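Side-chain contacts in 5-carboxyvanillate decarboxylase (Sphingomonas paucimobilis, PDB 4L6D), which probably decarboxylates 5-carboxyvanillate to vanillate at a manganese site set inside an amidohydrolase-type barrel: residues A6-V11 with T270-E275; M71-L76 with R330-T335; Y172-A177 with A295-Y300; G226-A231 with H277-Y282. All blocks are in the same frame, centred on the assembly; numbering follows the deposited sequence.

Interaction 1 (A6-V11 with T270-E275); sequences ATEEAV and TTSGVE. With MN (manganese (II) ion), chain I.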
# COMPACT_ATOMS: atom_id res chain seq x y z
N ALA A 6 -23.10 0.63 10.71
CA ALA A 6 -21.78 0.02 10.52
C ALA A 6 -21.76 -0.79 9.22
O ALA A 6 -22.63 -1.63 9.01
CB ALA A 6 -21.45 -0.87 11.71
N THR A 7 -20.79 -0.54 8.35
CA THR A 7 -20.87 -1.08 6.99
C THR A 7 -20.00 -2.28 6.61
O THR A 7 -20.08 -2.72 5.45
CB THR A 7 -20.63 0.02 5.93
OG1 THR A 7 -19.37 0.67 6.19
CG2 THR A 7 -21.75 1.05 5.97
N GLU A 8 -19.21 -2.82 7.53
CA GLU A 8 -18.37 -3.98 7.18
C GLU A 8 -18.49 -5.07 8.24
O GLU A 8 -17.50 -5.49 8.84
CB GLU A 8 -16.89 -3.60 7.00
CG GLU A 8 -16.13 -4.64 6.14
CD GLU A 8 -14.63 -4.40 6.10
OE1 GLU A 8 -14.20 -3.36 5.55
OE2 GLU A 8 -13.88 -5.26 6.61
N GLU A 9 -19.71 -5.53 8.45
CA GLU A 9 -20.00 -6.34 9.62
C GLU A 9 -20.23 -7.77 9.18
O GLU A 9 -21.22 -8.08 8.53
CB GLU A 9 -21.19 -5.74 10.39
CG GLU A 9 -21.04 -4.21 10.55
CD GLU A 9 -19.64 -3.81 10.99
OE1 GLU A 9 -19.05 -2.87 10.39
OE2 GLU A 9 -19.12 -4.46 11.93
N ALA A 10 -19.27 -8.62 9.53
CA ALA A 10 -19.22 -9.99 9.03
C ALA A 10 -20.23 -10.90 9.72
O ALA A 10 -20.51 -10.76 10.91
CB ALA A 10 -17.81 -10.54 9.22
N VAL A 11 -20.73 -11.87 8.95
CA VAL A 11 -21.65 -12.88 9.44
C VAL A 11 -21.32 -14.18 8.71
O VAL A 11 -20.65 -14.16 7.68
CB VAL A 11 -23.12 -12.45 9.20
CG1 VAL A 11 -23.45 -12.44 7.69
CG2 VAL A 11 -24.10 -13.32 9.96
N THR A 270 -14.80 2.98 3.52
CA THR A 270 -15.21 2.91 4.92
C THR A 270 -14.02 2.96 5.85
O THR A 270 -12.88 2.75 5.42
CB THR A 270 -16.06 1.67 5.26
OG1 THR A 270 -15.20 0.58 5.63
CG2 THR A 270 -16.98 1.26 4.10
N THR A 271 -14.30 3.22 7.12
CA THR A 271 -13.27 3.37 8.14
C THR A 271 -12.97 2.09 8.91
O THR A 271 -12.29 2.15 9.93
CB THR A 271 -13.69 4.44 9.18
OG1 THR A 271 -14.84 3.98 9.89
CG2 THR A 271 -14.03 5.77 8.48
N SER A 272 -13.47 0.94 8.44
CA SER A 272 -13.23 -0.32 9.16
C SER A 272 -11.76 -0.50 9.49
O SER A 272 -10.89 -0.37 8.63
CB SER A 272 -13.71 -1.51 8.33
OG SER A 272 -13.15 -1.45 7.03
N GLY A 273 -11.46 -0.78 10.75
CA GLY A 273 -10.08 -1.07 11.13
C GLY A 273 -9.09 0.08 11.06
O GLY A 273 -7.89 -0.14 11.23
N VAL A 274 -9.58 1.30 10.83
CA VAL A 274 -8.72 2.48 10.78
C VAL A 274 -9.37 3.59 11.59
O VAL A 274 -9.95 4.55 11.06
CB VAL A 274 -8.44 2.95 9.33
CG1 VAL A 274 -7.46 4.13 9.32
CG2 VAL A 274 -7.88 1.78 8.51
N GLU A 275 -9.29 3.44 12.91
CA GLU A 275 -9.92 4.38 13.84
C GLU A 275 -8.95 5.52 14.14
O GLU A 275 -8.51 5.72 15.26
CB GLU A 275 -10.36 3.61 15.09
CG GLU A 275 -11.39 2.53 14.70
CD GLU A 275 -11.71 1.53 15.81
OE1 GLU A 275 -11.39 1.77 16.99
OE2 GLU A 275 -12.32 0.48 15.46
MN MN I . -13.90 -7.27 7.46
O HOH W 1 -16.03 -7.73 7.74
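E8 and S272 make the tight part of this contact. S272 OG donates to E8 OE1 at 2.6 Å, reaching the oxygen from above the carboxylate, 55° out of its plane. The glutamate runs out extended, with CG anti to its backbone N (chi1 -158°), and this length carries its two oxygens to different tasks: OE2 binds manganese at 2.2 Å, while OE1 takes the serine and also bonds to Y172 OH. Held at both oxygens, the carboxylate has little freedom to rotate. Water 1, itself a manganese ligand, donates to E8 O at 2.9 Å. A short hydroxyl side chain keeps S272 OG near the turn, where it also accepts from H227 N.

The other half is close but has no bond across. T7 and T270 slide past one another, T7 OG1 coming nearest to the methyl T270 CG2, at 3.2 Å; each hydroxyl is hydrogen-bonded elsewhere, T7 OG1 with W294 O and T270 OG1 with Y172 OH. Neither half faces solvent, for all four residues are buried. Strand 5-11 pairs with strand 71-76 on one flank and meets W294, just past strand 292-293, on the other, while V274 packs on M228 of helix 226-230 and T271 touches helix 303-311.

Interaction 2 (M71-L76 with R330-T335); sequences MHLLSL and RIFRIT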
# COMPACT_ATOMS: atom_id res chain seq x y z
N MET A 71 -27.58 0.17 13.24
CA MET A 71 -27.57 -0.94 12.28
C MET A 71 -26.21 -1.55 12.00
O MET A 71 -25.18 -0.89 12.08
CB MET A 71 -28.14 -0.48 10.93
CG MET A 71 -29.56 0.08 10.98
SD MET A 71 -30.21 0.46 9.34
CE MET A 71 -30.70 -1.19 8.81
N HIS A 72 -26.24 -2.83 11.64
CA HIS A 72 -25.14 -3.47 10.93
C HIS A 72 -25.58 -3.76 9.51
O HIS A 72 -26.67 -4.32 9.29
CB HIS A 72 -24.77 -4.81 11.54
CG HIS A 72 -23.88 -4.72 12.74
ND1 HIS A 72 -23.19 -5.81 13.22
CD2 HIS A 72 -23.59 -3.69 13.56
CE1 HIS A 72 -22.49 -5.45 14.28
NE2 HIS A 72 -22.73 -4.18 14.52
N LEU A 73 -24.72 -3.39 8.56
CA LEU A 73 -24.80 -3.90 7.19
C LEU A 73 -23.98 -5.18 7.14
O LEU A 73 -22.75 -5.15 7.21
CB LEU A 73 -24.26 -2.85 6.21
CG LEU A 73 -24.18 -3.27 4.74
CD1 LEU A 73 -25.57 -3.47 4.12
CD2 LEU A 73 -23.36 -2.23 3.96
N LEU A 74 -24.68 -6.30 7.07
CA LEU A 74 -24.06 -7.62 7.17
C LEU A 74 -23.51 -8.08 5.83
O LEU A 74 -24.08 -7.79 4.78
CB LEU A 74 -25.07 -8.65 7.67
CG LEU A 74 -25.77 -8.35 8.99
CD1 LEU A 74 -26.92 -9.33 9.24
CD2 LEU A 74 -24.78 -8.42 10.15
N SER A 75 -22.41 -8.84 5.88
CA SER A 75 -21.81 -9.44 4.69
C SER A 75 -21.29 -10.82 5.06
O SER A 75 -20.70 -10.98 6.14
CB SER A 75 -20.67 -8.57 4.15
OG SER A 75 -19.85 -8.07 5.21
N LEU A 76 -21.47 -11.80 4.18
CA LEU A 76 -20.84 -13.09 4.41
C LEU A 76 -19.32 -12.90 4.49
O LEU A 76 -18.70 -12.33 3.60
CB LEU A 76 -21.21 -14.08 3.31
CG LEU A 76 -20.47 -15.42 3.41
CD1 LEU A 76 -20.92 -16.19 4.64
CD2 LEU A 76 -20.69 -16.27 2.15
N ARG A 330 -27.67 6.17 1.65
CA ARG A 330 -27.74 6.47 0.23
C ARG A 330 -27.15 5.34 -0.61
O ARG A 330 -27.81 4.79 -1.50
CB ARG A 330 -27.00 7.77 -0.08
CG ARG A 330 -27.01 8.16 -1.54
CD ARG A 330 -26.15 9.40 -1.79
NE ARG A 330 -24.72 9.09 -1.78
CZ ARG A 330 -23.86 9.49 -0.85
NH1 ARG A 330 -24.28 10.24 0.16
NH2 ARG A 330 -22.58 9.15 -0.94
N ILE A 331 -25.89 5.00 -0.33
CA ILE A 331 -25.15 4.04 -1.15
C ILE A 331 -25.74 2.64 -1.08
O ILE A 331 -25.75 1.91 -2.08
CB ILE A 331 -23.66 4.04 -0.76
CG1 ILE A 331 -23.03 5.37 -1.18
CG2 ILE A 331 -22.91 2.84 -1.36
CD1 ILE A 331 -21.64 5.61 -0.61
N PHE A 332 -26.24 2.27 0.10
CA PHE A 332 -26.75 0.92 0.32
C PHE A 332 -28.27 0.83 0.50
O PHE A 332 -28.78 -0.13 1.09
CB PHE A 332 -26.03 0.28 1.50
CG PHE A 332 -24.57 0.03 1.25
CD1 PHE A 332 -24.15 -0.87 0.28
CD2 PHE A 332 -23.60 0.70 1.99
CE1 PHE A 332 -22.80 -1.10 0.06
CE2 PHE A 332 -22.25 0.48 1.78
CZ PHE A 332 -21.85 -0.43 0.81
N ARG A 333 -29.00 1.83 0.00
CA ARG A 333 -30.46 1.71 -0.13
C ARG A 333 -31.14 1.43 1.20
O ARG A 333 -32.01 0.56 1.29
CB ARG A 333 -30.82 0.59 -1.12
CG ARG A 333 -30.24 0.75 -2.51
CD ARG A 333 -30.72 -0.37 -3.45
NE ARG A 333 -30.23 -0.18 -4.81
CZ ARG A 333 -30.62 -0.89 -5.86
NH1 ARG A 333 -31.52 -1.87 -5.72
NH2 ARG A 333 -30.12 -0.63 -7.06
N ILE A 334 -30.76 2.16 2.24
CA ILE A 334 -31.36 1.99 3.56
C ILE A 334 -32.28 3.17 3.84
O ILE A 334 -31.90 4.32 3.64
CB ILE A 334 -30.28 1.91 4.67
CG1 ILE A 334 -29.36 0.71 4.44
CG2 ILE A 334 -30.94 1.83 6.03
CD1 ILE A 334 -28.13 0.71 5.33
N THR A 335 -33.50 2.87 4.28
CA THR A 335 -34.42 3.91 4.70
C THR A 335 -34.12 4.31 6.14
O THR A 335 -33.92 5.48 6.47
CB THR A 335 -35.86 3.42 4.62
OG1 THR A 335 -36.17 3.07 3.27
CG2 THR A 335 -36.82 4.50 5.09
OXT THR A 335 -34.05 3.43 7.01
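F332 O, just past helix 317-331, accepts a hydrogen bond from N139 ND2, and this helps fix the backbone from which the F332 ring reaches L73 of strand 71-76. No polar bond joins the two segments themselves; what joins them is apolar. L73 CD2 sits over the middle of the F332 ring, 3.6 Å from the centroid and only 13° off the ring normal, a well-centred CH-pi contact in which the methyl carbon approaches all six ring atoms, F332 CD2 being nearest to L73 CD2, at 3.5 Å. The leucine side chain crosses the phenylalanine at about a right angle. Trans about its CA-CB bond (chi1 175°), L73 stretches away from the strand and delivers a single branch to the ring. The opposite ring face is taken by I331 CG2, 3.9 Å above the plane, so the aromatic is sandwiched between two aliphatic groups. A flat ring suits this place because it offers a broad face to each of them.

Two residues earlier on the strand and two later on the tail, M71 and I334 pass each other in opposite directions. M71 SD lies 3.7 Å from I334 CG2, and a bend at chi3 (80°) also brings M71 CE to 4.1 Å from I334 CG2. Branched isoleucine offers its methyl here while also touching I5 of strand 5-11. The tail after helix 317-331 thus packs against inward-facing side chains near the start of strand 71-76, consistent with closing the bottom of the TIM barrel of the amidohydrolases.

Interaction 3 (Y172-A177 with A295-Y300); sequences YIHPRA and AIDYPY. With MN (manganese (II) ion), chain I; VNL (4-hydroxy-3-methoxybenzoate), chain J.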
# COMPACT_ATOMS: atom_id res chain seq x y z
N TYR A 172 -19.08 -4.03 -2.45
CA TYR A 172 -18.03 -3.91 -1.45
C TYR A 172 -16.98 -4.94 -1.78
O TYR A 172 -17.26 -6.14 -1.77
CB TYR A 172 -18.63 -4.18 -0.06
CG TYR A 172 -17.88 -3.56 1.11
CD1 TYR A 172 -16.53 -3.81 1.31
CD2 TYR A 172 -18.55 -2.74 2.02
CE1 TYR A 172 -15.85 -3.26 2.40
CE2 TYR A 172 -17.89 -2.19 3.10
CZ TYR A 172 -16.55 -2.44 3.28
OH TYR A 172 -15.91 -1.87 4.35
N ILE A 173 -15.78 -4.49 -2.15
CA ILE A 173 -14.68 -5.43 -2.35
C ILE A 173 -13.90 -5.52 -1.05
O ILE A 173 -13.01 -4.70 -0.78
CB ILE A 173 -13.77 -5.07 -3.55
CG1 ILE A 173 -14.59 -5.02 -4.84
CG2 ILE A 173 -12.68 -6.13 -3.69
CD1 ILE A 173 -13.79 -4.61 -6.07
N HIS A 174 -14.26 -6.53 -0.26
CA HIS A 174 -13.65 -6.82 1.03
C HIS A 174 -12.33 -7.54 0.79
O HIS A 174 -12.14 -8.13 -0.26
CB HIS A 174 -14.63 -7.72 1.79
CG HIS A 174 -14.24 -7.98 3.21
ND1 HIS A 174 -13.34 -8.97 3.57
CD2 HIS A 174 -14.62 -7.39 4.36
CE1 HIS A 174 -13.20 -8.97 4.88
NE2 HIS A 174 -13.96 -8.02 5.39
N PRO A 175 -11.39 -7.49 1.74
CA PRO A 175 -10.16 -8.26 1.52
C PRO A 175 -10.33 -9.79 1.60
O PRO A 175 -11.32 -10.34 2.08
CB PRO A 175 -9.24 -7.80 2.67
CG PRO A 175 -9.80 -6.46 3.08
CD PRO A 175 -11.27 -6.56 2.88
N ARG A 176 -9.32 -10.47 1.07
CA ARG A 176 -8.98 -11.82 1.50
C ARG A 176 -7.46 -11.85 1.48
O ARG A 176 -6.82 -10.84 1.20
CB ARG A 176 -9.61 -12.89 0.59
CG ARG A 176 -9.19 -12.79 -0.87
CD ARG A 176 -9.83 -13.86 -1.73
NE ARG A 176 -9.32 -15.20 -1.44
CZ ARG A 176 -9.57 -16.26 -2.19
NH1 ARG A 176 -10.33 -16.13 -3.27
NH2 ARG A 176 -9.06 -17.44 -1.86
N ALA A 177 -6.87 -12.99 1.80
CA ALA A 177 -5.42 -13.06 1.81
C ALA A 177 -4.84 -12.87 0.40
O ALA A 177 -5.48 -13.22 -0.60
CB ALA A 177 -4.96 -14.40 2.39
N ALA A 295 -17.58 2.13 9.77
CA ALA A 295 -17.75 0.68 9.93
C ALA A 295 -17.05 0.23 11.21
O ALA A 295 -16.29 1.00 11.79
CB ALA A 295 -17.18 -0.08 8.73
N ILE A 296 -17.29 -1.01 11.62
CA ILE A 296 -16.65 -1.57 12.81
C ILE A 296 -15.67 -2.68 12.46
O ILE A 296 -14.60 -2.78 13.07
CB ILE A 296 -17.68 -2.11 13.82
CG1 ILE A 296 -18.67 -1.02 14.23
CG2 ILE A 296 -16.98 -2.72 15.03
CD1 ILE A 296 -19.92 -1.58 14.89
N ASP A 297 -16.04 -3.51 11.48
CA ASP A 297 -15.37 -4.79 11.22
C ASP A 297 -15.64 -5.80 12.35
O ASP A 297 -14.77 -6.61 12.69
CB ASP A 297 -13.86 -4.62 10.98
CG ASP A 297 -13.38 -5.37 9.75
OD1 ASP A 297 -14.07 -6.31 9.32
OD2 ASP A 297 -12.30 -5.02 9.23
N TYR A 298 -16.84 -5.77 12.92
CA TYR A 298 -17.27 -6.76 13.89
C TYR A 298 -17.49 -8.09 13.15
O TYR A 298 -17.93 -8.08 12.01
CB TYR A 298 -18.58 -6.28 14.54
CG TYR A 298 -19.11 -7.21 15.60
CD1 TYR A 298 -18.70 -7.08 16.92
CD2 TYR A 298 -20.00 -8.23 15.28
CE1 TYR A 298 -19.17 -7.93 17.90
CE2 TYR A 298 -20.47 -9.09 16.25
CZ TYR A 298 -20.06 -8.93 17.56
OH TYR A 298 -20.51 -9.78 18.54
N PRO A 299 -17.20 -9.25 13.79
CA PRO A 299 -16.71 -9.48 15.15
C PRO A 299 -15.20 -9.52 15.27
O PRO A 299 -14.67 -9.88 16.33
CB PRO A 299 -17.29 -10.86 15.48
CG PRO A 299 -17.23 -11.58 14.17
CD PRO A 299 -17.57 -10.52 13.13
N TYR A 300 -14.51 -9.16 14.20
CA TYR A 300 -13.05 -9.17 14.22
C TYR A 300 -12.47 -8.02 15.03
O TYR A 300 -11.32 -8.08 15.48
CB TYR A 300 -12.52 -9.19 12.78
CG TYR A 300 -12.98 -10.41 12.00
CD1 TYR A 300 -12.41 -11.67 12.23
CD2 TYR A 300 -14.00 -10.33 11.06
CE1 TYR A 300 -12.83 -12.80 11.54
CE2 TYR A 300 -14.43 -11.46 10.35
CZ TYR A 300 -13.84 -12.69 10.59
OH TYR A 300 -14.25 -13.81 9.91
MN MN I . -13.90 -7.27 7.46
C1 VNL J . -9.97 -10.68 10.21
CO1 VNL J . -10.26 -9.31 10.34
CO2 VNL J . -10.65 -11.48 9.27
CM1 VNL J . -11.24 -8.72 9.53
CM2 VNL J . -11.62 -10.91 8.45
OM VNL J . -12.33 -11.60 7.51
CZ VNL J . -11.93 -9.48 8.59
CC VNL J . -8.94 -11.31 11.11
CV VNL J . -12.08 -13.01 7.30
O1 VNL J . -8.54 -10.70 12.14
O2 VNL J . -8.55 -12.47 10.85
O3 VNL J . -13.10 -9.07 8.01
O HOH W 1 -16.03 -7.73 7.74
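H174 and D297 meet through manganese rather than by touching: H174 NE2 binds the metal at 2.2 Å and D297 OD1 at 2.1 Å, while NE2 and OD1 stay 4.3 Å apart, D297 OD1 lying at the edge of the imidazole, near its plane. A chi1 of -173° turns the histidine ring away from its own backbone N and swings it off the end of strand 171-174 toward the metal. Its rotation is set from behind: ND1 donates to P175 O at 2.9 Å, in the carbonyl plane and on a lone pair, and P175 CD lies against one ring face. With the ND1 proton so used, NE2 offers its lone pair to the manganese. D297 is more strained, with positive phi and a chi1 of -132° that lies between the staggered positions. The metal at OD1 and the hydrogen bond between OD2 and H227 NE2 probably hold the group in this unusual rotation.

Y300 carries the other flat surface. Its CG stands beside the backbone N (chi1 -61°), and the ring lies face over face with vanillate, atom CM2 being 3.4 Å above its centre. Y300 OH is hydrogen-bonded to T77 OG1, which holds the phenol in place. An aromatic side chain suits this wall because the ligand is itself a flat aromatic. Vanillate also binds the metal, its phenolic oxygen O3 lying 2.0 Å from the manganese, and is hydrogen-bonded to R46 NH1. E8 and water 1 fill the remaining positions of this five-ligand mononuclear manganese site, placed beyond the strand ends of the barrel as in other amidohydrolases.

Interaction 4 (G226-A231 with H277-Y282); sequences GHMGEA and HAALRY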
# COMPACT_ATOMS: atom_id res chain seq x y z
N GLY A 226 -13.06 -0.95 2.23
CA GLY A 226 -12.88 -0.74 3.66
C GLY A 226 -11.47 -0.31 4.02
O GLY A 226 -10.65 -0.02 3.14
N HIS A 227 -11.20 -0.23 5.31
CA HIS A 227 -9.85 0.05 5.81
C HIS A 227 -9.29 1.32 5.21
O HIS A 227 -8.17 1.36 4.70
CB HIS A 227 -8.98 -1.19 5.58
CG HIS A 227 -9.73 -2.44 5.90
ND1 HIS A 227 -10.18 -3.30 4.93
CD2 HIS A 227 -10.26 -2.87 7.08
CE1 HIS A 227 -10.92 -4.24 5.50
NE2 HIS A 227 -10.98 -4.00 6.80
N MET A 228 -10.13 2.36 5.31
CA MET A 228 -9.84 3.69 4.79
C MET A 228 -9.41 3.63 3.33
O MET A 228 -8.44 4.25 2.91
CB MET A 228 -8.80 4.41 5.67
CG MET A 228 -8.99 5.94 5.73
SD MET A 228 -10.58 6.51 6.40
CE MET A 228 -10.30 6.25 8.14
N GLY A 229 -10.17 2.85 2.56
CA GLY A 229 -9.95 2.73 1.13
C GLY A 229 -8.73 1.93 0.76
O GLY A 229 -8.21 2.09 -0.35
N GLU A 230 -8.28 1.06 1.67
CA GLU A 230 -7.07 0.25 1.46
C GLU A 230 -5.89 1.12 1.04
O GLU A 230 -5.04 0.70 0.26
CB GLU A 230 -7.32 -0.90 0.47
CG GLU A 230 -8.59 -1.71 0.74
CD GLU A 230 -8.53 -2.54 2.02
OE1 GLU A 230 -7.49 -2.54 2.70
OE2 GLU A 230 -9.55 -3.19 2.33
N ALA A 231 -5.87 2.33 1.61
CA ALA A 231 -4.83 3.35 1.41
C ALA A 231 -4.76 3.99 0.03
O ALA A 231 -3.95 4.89 -0.18
CB ALA A 231 -3.44 2.86 1.86
N HIS A 277 -8.52 9.63 13.61
CA HIS A 277 -9.11 10.91 13.21
C HIS A 277 -8.29 11.59 12.11
O HIS A 277 -8.86 12.25 11.24
CB HIS A 277 -9.24 11.85 14.41
CG HIS A 277 -10.28 11.41 15.39
ND1 HIS A 277 -10.24 11.77 16.72
CD2 HIS A 277 -11.40 10.67 15.23
CE1 HIS A 277 -11.28 11.25 17.35
NE2 HIS A 277 -12.00 10.57 16.47
N ALA A 278 -6.98 11.43 12.14
CA ALA A 278 -6.13 12.06 11.13
C ALA A 278 -6.37 11.46 9.76
O ALA A 278 -6.43 12.19 8.77
CB ALA A 278 -4.65 11.91 11.51
N ALA A 279 -6.49 10.14 9.69
CA ALA A 279 -6.72 9.47 8.41
C ALA A 279 -8.13 9.78 7.92
O ALA A 279 -8.36 9.89 6.72
CB ALA A 279 -6.52 7.96 8.54
N LEU A 280 -9.06 9.90 8.86
CA LEU A 280 -10.45 10.23 8.51
C LEU A 280 -10.51 11.63 7.91
O LEU A 280 -11.13 11.84 6.86
CB LEU A 280 -11.36 10.16 9.75
CG LEU A 280 -12.80 10.67 9.56
CD1 LEU A 280 -13.51 9.83 8.51
CD2 LEU A 280 -13.56 10.64 10.87
N ARG A 281 -9.85 12.59 8.57
CA ARG A 281 -9.79 13.96 8.08
C ARG A 281 -9.16 14.05 6.68
O ARG A 281 -9.66 14.76 5.81
CB ARG A 281 -9.03 14.84 9.07
CG ARG A 281 -9.89 15.40 10.19
CD ARG A 281 -9.09 16.31 11.13
NE ARG A 281 -8.56 15.60 12.29
CZ ARG A 281 -7.28 15.26 12.45
NH1 ARG A 281 -6.90 14.61 13.55
NH2 ARG A 281 -6.39 15.57 11.53
N TYR A 282 -8.05 13.33 6.48
CA TYR A 282 -7.37 13.29 5.19
C TYR A 282 -8.33 12.76 4.10
O TYR A 282 -8.43 13.32 3.00
CB TYR A 282 -6.11 12.40 5.27
CG TYR A 282 -5.54 12.16 3.88
CD1 TYR A 282 -4.63 13.05 3.32
CD2 TYR A 282 -5.97 11.08 3.11
CE1 TYR A 282 -4.15 12.87 2.04
CE2 TYR A 282 -5.51 10.89 1.82
CZ TYR A 282 -4.60 11.79 1.29
OH TYR A 282 -4.14 11.62 0.01
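A chi1 of -148°, short of fully anti, followed by bends at chi2 (61°) and chi3, folds the M228 side chain so that its methyl end is laid against helix 277-287 at A279 and L280. M228 CE comes to 3.9 Å from L280 N and 4.2 Å from A279 CB, while M228 SD is 4.1 Å from A279 O. The flexible thioether thus spreads over one turn of backbone as much as over side chains. A279 points its methyl at the methionine, and its small size allows the helix to come near; L280 directs its own CB away and contributes mainly through its backbone, L280 CB standing 4.4 Å from M228 CE.

The short turn behind M228 is unusual: H227 to E230 all have positive phi, giving a single turn of left-handed helix closed by the bond from E230 N to G226 O at 3.0 Å. Glycine at 229 tolerates this readily. In the TIM barrel this left-handed turn follows the sixth strand, 223-225, whereas helix 277-287 follows the seventh. Within the turn H227 ND1 donates to E230 OE2 at 2.7 Å, almost straight (176°), on the syn side but tilted well out of the carboxylate plane, and in the plane of the H227 ring. E230 thereby orients H227, a second-shell residue of the metal site. Near the subunit interface, M228 also packs on F234 of the second subunit, and A278 on E285 of that same neighbouring chain.

In the fold
All four contacts are buried, but they differ with depth. Interactions 1 and 3 lie nearest the middle of the chain, share manganese and water 1, and are built from charged and polar groups, with E9 joined to the backbone of Y298 between them. Interaction 2 is apolar and sits on the sheet that also carries interaction 1, since strands 5-11 and 71-76 are neighbours paired through A6. Interaction 4 lies farthest out, about 20 Å from interaction 2 between centres, and adds apolar packing close to the second subunit; yet M228 pairs by its backbone with T270 of interaction 1, and H227 links interaction 4 to both metal-site contacts.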